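Local coordinates for protein tryptophan synthase alpha chain (PDB 2EKC) that probably forms, with its beta partner, the enzyme of the last step of tryptophan synthesis, cleaving indoleglycerol phosphate to indole and glyceraldehyde 3-phosphate, at residues K17-Y22 and N43-L48; F150-A155 and K164-A169; E172-V177 and K207-G212. One frame throughout, in Å; residues are numbered along the deposited sequence.

Contact 1. Residues K17-Y22 and N43-L48; sequences KALVSY and NGTDIL
In Ser21 and Thr45 the hydroxyl oxygen stands beside the backbone N and anti to the carbonyl carbon, with chi1 of -59° and -71°. The two hydroxyls meet: Ser21 OG donates to Thr45 OG1 at 2.7 Å. Thr45 OG1 also bonds to Val40 O near the end of helix 30-42, so it has partners on a strand and on a helix. Thr45 CG2 lies against Ser21 CB at 3.7 Å.

Leu19 is held by both its backbone groups. Leu19 N binds Asp46 OD2 at 2.9 Å and uses the lone pair of that oxygen that points away from OD1. The same OD2 forms a salt bridge with Lys257, whose NZ also bonds to Lys17 O. This carboxylate is buried, and the nearby lysine is likely to stabilise its negative charge. Leu19 O takes two donors. Asp46 N lies in the plane of the Leu19 carbonyl, 2.9 Å from Leu19 O; Ile47 N, 3.2 Å from Leu19 O, is tilted 27° out of it.

Further on, Ser21 N binds Ile47 O at 3.0 Å. Val20 CA also points a hydrogen at Ile47 O. The side chains of Val20 and Ile47 share one face of the sheet and cross obliquely, with Val20 CG2 3.8 Å from Ile47 CB. On the other face Leu48 CD1 reaches Ser21 O at 3.5 Å. Phe8 of helix 3-14 touches Ala18 and Ile47, while Val253 of helix 246-258 touches Leu19 and Thr45.

The parallel pairs Val20 with Ile47 and Ser21 with Leu48 join strands 18-24 and 47-51. With helix 30-42 between them they form the first beta-alpha-beta unit of the TIM barrel.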
# COMPACT_ATOMS: atom_id res chain seq x y z
N LYS A 17 -1.05 13.82 7.68
CA LYS A 17 -0.19 12.94 6.91
C LYS A 17 -1.09 11.72 6.68
O LYS A 17 -1.99 11.46 7.47
CB LYS A 17 1.05 12.53 7.71
CG LYS A 17 1.86 13.69 8.25
CD LYS A 17 2.22 14.69 7.16
CE LYS A 17 3.03 15.84 7.73
NZ LYS A 17 3.26 16.91 6.73
N ALA A 18 -0.84 10.99 5.60
CA ALA A 18 -1.66 9.83 5.29
C ALA A 18 -1.30 8.58 6.06
O ALA A 18 -0.13 8.33 6.35
CB ALA A 18 -1.58 9.54 3.79
N LEU A 19 -2.32 7.80 6.41
CA LEU A 19 -2.10 6.52 7.07
C LEU A 19 -2.47 5.50 6.00
O LEU A 19 -3.60 5.48 5.52
CB LEU A 19 -3.01 6.33 8.28
CG LEU A 19 -3.00 4.87 8.79
CD1 LEU A 19 -1.58 4.44 9.12
CD2 LEU A 19 -3.89 4.73 10.01
N VAL A 20 -1.49 4.68 5.61
CA VAL A 20 -1.71 3.65 4.61
C VAL A 20 -1.78 2.32 5.36
O VAL A 20 -0.79 1.92 5.98
CB VAL A 20 -0.55 3.62 3.60
CG1 VAL A 20 -0.78 2.54 2.56
CG2 VAL A 20 -0.40 4.97 2.94
N SER A 21 -2.93 1.66 5.32
CA SER A 21 -3.10 0.39 6.02
C SER A 21 -3.06 -0.79 5.07
O SER A 21 -3.70 -0.79 4.02
CB SER A 21 -4.42 0.38 6.80
OG SER A 21 -4.45 1.45 7.73
N TYR A 22 -2.30 -1.80 5.46
CA TYR A 22 -2.12 -3.00 4.65
C TYR A 22 -2.66 -4.24 5.35
O TYR A 22 -2.25 -4.57 6.47
CB TYR A 22 -0.62 -3.12 4.34
CG TYR A 22 -0.15 -4.36 3.60
CD1 TYR A 22 -0.94 -4.99 2.65
CD2 TYR A 22 1.13 -4.87 3.83
CE1 TYR A 22 -0.47 -6.11 1.94
CE2 TYR A 22 1.61 -5.98 3.14
CZ TYR A 22 0.80 -6.59 2.20
OH TYR A 22 1.28 -7.70 1.53
N ASN A 43 -11.88 3.71 10.93
CA ASN A 43 -11.07 4.40 11.93
C ASN A 43 -10.00 5.38 11.46
O ASN A 43 -9.12 5.77 12.23
CB ASN A 43 -10.47 3.36 12.88
CG ASN A 43 -11.47 2.89 13.93
OD1 ASN A 43 -11.69 3.57 14.93
ND2 ASN A 43 -12.10 1.75 13.69
N GLY A 44 -10.04 5.79 10.19
CA GLY A 44 -9.07 6.78 9.75
C GLY A 44 -8.06 6.45 8.67
O GLY A 44 -7.22 7.29 8.36
N THR A 45 -8.12 5.25 8.11
CA THR A 45 -7.19 4.88 7.05
C THR A 45 -7.43 5.78 5.84
O THR A 45 -8.57 5.95 5.39
CB THR A 45 -7.37 3.39 6.65
OG1 THR A 45 -6.89 2.55 7.72
CG2 THR A 45 -6.61 3.07 5.38
N ASP A 46 -6.37 6.37 5.31
CA ASP A 46 -6.47 7.27 4.16
C ASP A 46 -6.25 6.58 2.82
O ASP A 46 -6.84 6.95 1.81
CB ASP A 46 -5.46 8.41 4.31
CG ASP A 46 -5.71 9.23 5.55
OD1 ASP A 46 -6.77 9.87 5.61
OD2 ASP A 46 -4.85 9.22 6.47
N ILE A 47 -5.38 5.57 2.83
CA ILE A 47 -5.07 4.82 1.62
C ILE A 47 -4.99 3.36 2.01
O ILE A 47 -4.33 3.00 2.99
CB ILE A 47 -3.71 5.25 1.02
CG1 ILE A 47 -3.78 6.71 0.57
CG2 ILE A 47 -3.33 4.34 -0.15
CD1 ILE A 47 -2.44 7.28 0.13
N LEU A 48 -5.67 2.51 1.25
CA LEU A 48 -5.70 1.09 1.55
C LEU A 48 -4.80 0.26 0.64
O LEU A 48 -4.77 0.47 -0.57
CB LEU A 48 -7.14 0.58 1.44
CG LEU A 48 -7.41 -0.86 1.89
CD1 LEU A 48 -7.18 -0.96 3.39
CD2 LEU A 48 -8.83 -1.25 1.53

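Contact 2. Residues F150-A155 and K164-A169; sequences FVPLGA and KLICEA
Ile166 O has two near neighbours, one on the strand and one in its own helix. Pro152 CG comes to 3.3 Å from Ile166 O, and Ala169 N gives Ile166 O a weak hydrogen bond of 3.1 Å. The same N-H makes a second weak bond, to Leu165 O. No hydrogen bond joins 150-155 to 164-169, and the contact rests on close packing.

Pro152 is central to it. Its ring crosses the side chain of Ile166 at a slant, and Pro152 CG is 3.5 Å from Ile166 CG2, tighter than a usual carbon contact. Pro152 CB also faces Ala169 CB at 4.3 Å. The other branch of Ile166 runs further up the strand. Ile166 CD1 is anti to Ile166 CA (chi2 174°) and comes to 3.8 Å from Gly154 CA. Gly154 has no side chain, which lets this methyl lie so near its CA.

Phe150 closes the other end. Its CG is anti to the backbone N (chi1 -175°), and its ring turns an edge to Ala169 O. That oxygen of Ala169 lies near the ring plane, 3.1 Å from Phe150 CD2, where the ring hydrogens carry slight positive charge. Phe150 CE2 touches Ala169 CB at 4.0 Å. Lys140 and Met143 of helix 133-145 also touch this ring. An alanine here would remove the ring edge from Ala169 O and would probably leave a gap between the strand, helix 160-169 and helix 133-145.

The disulfide from Cys167 to Cys205 ties the helix to the residue just after helix 192-204. Strand 149-154 and helix 160-169 are the first two elements of a beta-alpha-beta unit completed by strand 174-177. A strand with the helix that follows it packed on its outer side is the repeating beta-alpha unit of the TIM barrel.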
# COMPACT_ATOMS: atom_id res chain seq x y z
N PHE A 150 0.98 4.06 -11.15
CA PHE A 150 2.22 3.32 -10.92
C PHE A 150 2.94 3.91 -9.71
O PHE A 150 3.23 5.11 -9.67
CB PHE A 150 3.13 3.40 -12.16
CG PHE A 150 4.36 2.56 -12.05
CD1 PHE A 150 4.29 1.17 -12.15
CD2 PHE A 150 5.60 3.15 -11.81
CE1 PHE A 150 5.44 0.39 -12.02
CE2 PHE A 150 6.75 2.38 -11.67
CZ PHE A 150 6.67 0.99 -11.78
N VAL A 151 3.23 3.07 -8.73
CA VAL A 151 3.91 3.51 -7.52
C VAL A 151 5.30 2.88 -7.42
O VAL A 151 5.44 1.73 -7.03
CB VAL A 151 3.08 3.11 -6.27
CG1 VAL A 151 3.79 3.58 -5.01
CG2 VAL A 151 1.68 3.72 -6.37
N PRO A 152 6.35 3.64 -7.78
CA PRO A 152 7.71 3.13 -7.72
C PRO A 152 8.20 2.95 -6.29
O PRO A 152 7.71 3.60 -5.36
CB PRO A 152 8.51 4.18 -8.49
CG PRO A 152 7.77 5.44 -8.17
CD PRO A 152 6.32 5.02 -8.31
N LEU A 153 9.17 2.06 -6.09
CA LEU A 153 9.70 1.81 -4.76
C LEU A 153 11.11 2.36 -4.60
O LEU A 153 11.95 2.21 -5.49
CB LEU A 153 9.68 0.32 -4.44
CG LEU A 153 8.32 -0.29 -4.10
CD1 LEU A 153 7.38 -0.19 -5.29
CD2 LEU A 153 8.50 -1.74 -3.68
N GLY A 154 11.36 3.01 -3.47
CA GLY A 154 12.67 3.56 -3.21
C GLY A 154 13.25 2.93 -1.96
O GLY A 154 12.56 2.18 -1.27
N ALA A 155 14.52 3.22 -1.68
CA ALA A 155 15.17 2.66 -0.50
C ALA A 155 16.07 3.72 0.13
O ALA A 155 16.37 4.74 -0.49
CB ALA A 155 15.99 1.44 -0.89
N LYS A 164 15.64 10.27 -9.39
CA LYS A 164 15.03 10.99 -10.49
C LYS A 164 14.21 10.06 -11.38
O LYS A 164 13.18 10.46 -11.92
CB LYS A 164 16.10 11.70 -11.34
CG LYS A 164 15.49 12.58 -12.42
CD LYS A 164 16.51 13.53 -13.03
CE LYS A 164 15.84 14.53 -13.95
NZ LYS A 164 16.80 15.54 -14.48
N LEU A 165 14.66 8.82 -11.52
CA LEU A 165 13.93 7.84 -12.33
C LEU A 165 12.64 7.45 -11.60
O LEU A 165 11.62 7.16 -12.23
CB LEU A 165 14.79 6.61 -12.58
CG LEU A 165 15.99 6.83 -13.50
CD1 LEU A 165 16.94 5.64 -13.43
CD2 LEU A 165 15.50 7.05 -14.92
N ILE A 166 12.70 7.43 -10.27
CA ILE A 166 11.54 7.10 -9.45
C ILE A 166 10.47 8.18 -9.62
O ILE A 166 9.30 7.89 -9.83
CB ILE A 166 11.94 6.99 -7.96
CG1 ILE A 166 12.79 5.73 -7.74
CG2 ILE A 166 10.70 6.96 -7.08
CD1 ILE A 166 13.35 5.60 -6.33
N CYS A 167 10.89 9.44 -9.53
CA CYS A 167 9.96 10.56 -9.66
C CYS A 167 9.24 10.57 -11.01
O CYS A 167 8.02 10.74 -11.07
CB CYS A 167 10.71 11.88 -9.47
SG CYS A 167 9.65 13.33 -9.13
N GLU A 168 9.99 10.38 -12.08
CA GLU A 168 9.39 10.38 -13.41
C GLU A 168 8.53 9.14 -13.63
O GLU A 168 7.66 9.12 -14.50
CB GLU A 168 10.47 10.49 -14.49
CG GLU A 168 11.50 9.39 -14.47
CD GLU A 168 12.52 9.54 -15.59
OE1 GLU A 168 13.25 10.55 -15.60
OE2 GLU A 168 12.59 8.63 -16.45
N ALA A 169 8.78 8.09 -12.85
CA ALA A 169 8.02 6.86 -12.98
C ALA A 169 6.72 6.89 -12.18
O ALA A 169 5.77 6.17 -12.49
CB ALA A 169 8.87 5.67 -12.53

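Contact 3. Residues E172-V177 and K207-G212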
# COMPACT_ATOMS: atom_id res chain seq x y z
N GLU A 172 1.45 9.49 -9.14
CA GLU A 172 0.94 10.33 -8.06
C GLU A 172 1.67 10.22 -6.73
O GLU A 172 1.59 11.12 -5.90
CB GLU A 172 -0.53 10.02 -7.84
CG GLU A 172 -1.43 10.27 -9.04
CD GLU A 172 -2.80 9.66 -8.86
OE1 GLU A 172 -2.95 8.44 -9.09
OE2 GLU A 172 -3.73 10.40 -8.47
N MET A 173 2.37 9.11 -6.50
CA MET A 173 3.07 8.93 -5.24
C MET A 173 4.18 7.90 -5.32
O MET A 173 4.25 7.11 -6.27
CB MET A 173 2.07 8.50 -4.16
CG MET A 173 1.47 7.13 -4.41
SD MET A 173 0.40 6.57 -3.08
CE MET A 173 1.59 6.18 -1.84
N THR A 174 5.03 7.89 -4.30
CA THR A 174 6.15 6.96 -4.22
C THR A 174 6.17 6.29 -2.86
O THR A 174 5.61 6.81 -1.89
CB THR A 174 7.50 7.67 -4.43
OG1 THR A 174 7.71 8.62 -3.37
CG2 THR A 174 7.54 8.39 -5.76
N TYR A 175 6.82 5.14 -2.79
CA TYR A 175 6.94 4.40 -1.54
C TYR A 175 8.39 4.03 -1.27
O TYR A 175 9.05 3.42 -2.10
CB TYR A 175 6.11 3.10 -1.61
CG TYR A 175 6.34 2.20 -0.41
CD1 TYR A 175 5.95 2.60 0.87
CD2 TYR A 175 7.02 0.99 -0.54
CE1 TYR A 175 6.24 1.82 1.99
CE2 TYR A 175 7.32 0.20 0.57
CZ TYR A 175 6.92 0.62 1.84
OH TYR A 175 7.23 -0.14 2.95
N PHE A 176 8.89 4.43 -0.10
CA PHE A 176 10.26 4.10 0.30
C PHE A 176 10.23 3.20 1.52
O PHE A 176 9.37 3.36 2.39
CB PHE A 176 11.05 5.37 0.67
CG PHE A 176 11.65 6.08 -0.50
CD1 PHE A 176 10.84 6.65 -1.48
CD2 PHE A 176 13.03 6.22 -0.61
CE1 PHE A 176 11.41 7.35 -2.56
CE2 PHE A 176 13.60 6.91 -1.68
CZ PHE A 176 12.80 7.48 -2.65
N VAL A 177 11.16 2.26 1.59
CA VAL A 177 11.27 1.37 2.74
C VAL A 177 12.17 2.12 3.73
O VAL A 177 13.08 2.84 3.32
CB VAL A 177 11.90 0.02 2.36
CG1 VAL A 177 11.01 -0.69 1.36
CG2 VAL A 177 13.29 0.24 1.77
N LYS A 207 6.35 14.92 -5.82
CA LYS A 207 5.27 13.96 -5.58
C LYS A 207 5.31 13.42 -4.15
O LYS A 207 6.39 13.18 -3.59
CB LYS A 207 5.36 12.80 -6.58
CG LYS A 207 5.37 13.26 -8.04
CD LYS A 207 5.07 12.10 -8.97
CE LYS A 207 5.02 12.56 -10.42
NZ LYS A 207 6.37 12.86 -10.96
N PRO A 208 4.14 13.23 -3.53
CA PRO A 208 4.10 12.71 -2.15
C PRO A 208 4.83 11.39 -1.98
O PRO A 208 4.93 10.59 -2.92
CB PRO A 208 2.60 12.59 -1.87
CG PRO A 208 1.99 12.44 -3.24
CD PRO A 208 2.78 13.42 -4.06
N VAL A 209 5.37 11.17 -0.79
CA VAL A 209 6.10 9.95 -0.50
C VAL A 209 5.65 9.36 0.82
O VAL A 209 5.51 10.07 1.81
CB VAL A 209 7.63 10.21 -0.47
CG1 VAL A 209 7.97 11.31 0.53
CG2 VAL A 209 8.37 8.93 -0.11
N VAL A 210 5.41 8.05 0.83
CA VAL A 210 5.01 7.35 2.04
C VAL A 210 6.16 6.42 2.43
O VAL A 210 6.87 5.90 1.57
CB VAL A 210 3.70 6.54 1.85
CG1 VAL A 210 2.54 7.48 1.57
CG2 VAL A 210 3.85 5.53 0.73
N VAL A 211 6.35 6.24 3.73
CA VAL A 211 7.44 5.41 4.23
C VAL A 211 6.89 4.26 5.07
O VAL A 211 6.03 4.46 5.93
CB VAL A 211 8.41 6.25 5.09
CG1 VAL A 211 9.44 5.36 5.76
CG2 VAL A 211 9.09 7.28 4.20
N GLY A 212 7.39 3.06 4.82
CA GLY A 212 6.92 1.90 5.55
C GLY A 212 7.99 1.05 6.20
O GLY A 212 9.18 1.37 6.15
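Thr174 is paired through both its backbone groups with the 207-212 segment. Thr174 N donates to Pro208 O at 3.0 Å. Thr174 O accepts from Val210 N at 3.0 Å. The ladder continues with Phe176 N to Val210 O at 3.0 Å and Gly212 N to Phe176 O at 3.1 Å. The hydroxyl of Thr174 has its main partner outside, Tyr201 OH of helix 192-204; a bond to Pro208 O is weak and not settled. Strands 174-177 and 209-212 are thus parallel neighbours, the sixth and seventh of the eight in the TIM barrel. The far edge of each strand bonds to the next one, Tyr175 to Pro152 and Gly154, and Val211 to Gly230. Val209 N is taken by Asp229 OD2. Glu172 is buried, and its carboxylate accepts from Ser149 OG, Ser5 N and Met1 N. Lys207 NZ turns away and makes a hydrogen bond with Cys167 O. On the face with Tyr175, Val210 CG2 lies in the plane of the tyrosine ring, 3.6 Å from Tyr175 CD1. Met173 CE presses on Val210 CG2 at 3.5 Å. Tyr175 OH lies 3.3 Å from Gly212 CA, on the side where a CB would collide with it.

All three contacts belong to one closed barrel. Contacts 2 and 3 are neighbours, with centres 9 Å apart. Gly154 N lies 2.7 Å from Tyr175 O, which joins their strands. Contact 1 is 13 Å from contact 3 between centres, and the two touch where Val20 CG2 meets Val210 CG1 at 4.1 Å. Contacts 1 and 2 do not touch; their nearest atoms are about 8 Å apart. The predicted proton acceptor Glu49 lies nearest contact 1: its side chain is about 3 Å from that of Val20, about 5 Å from that of Tyr175 and about 8 Å from that of Leu153.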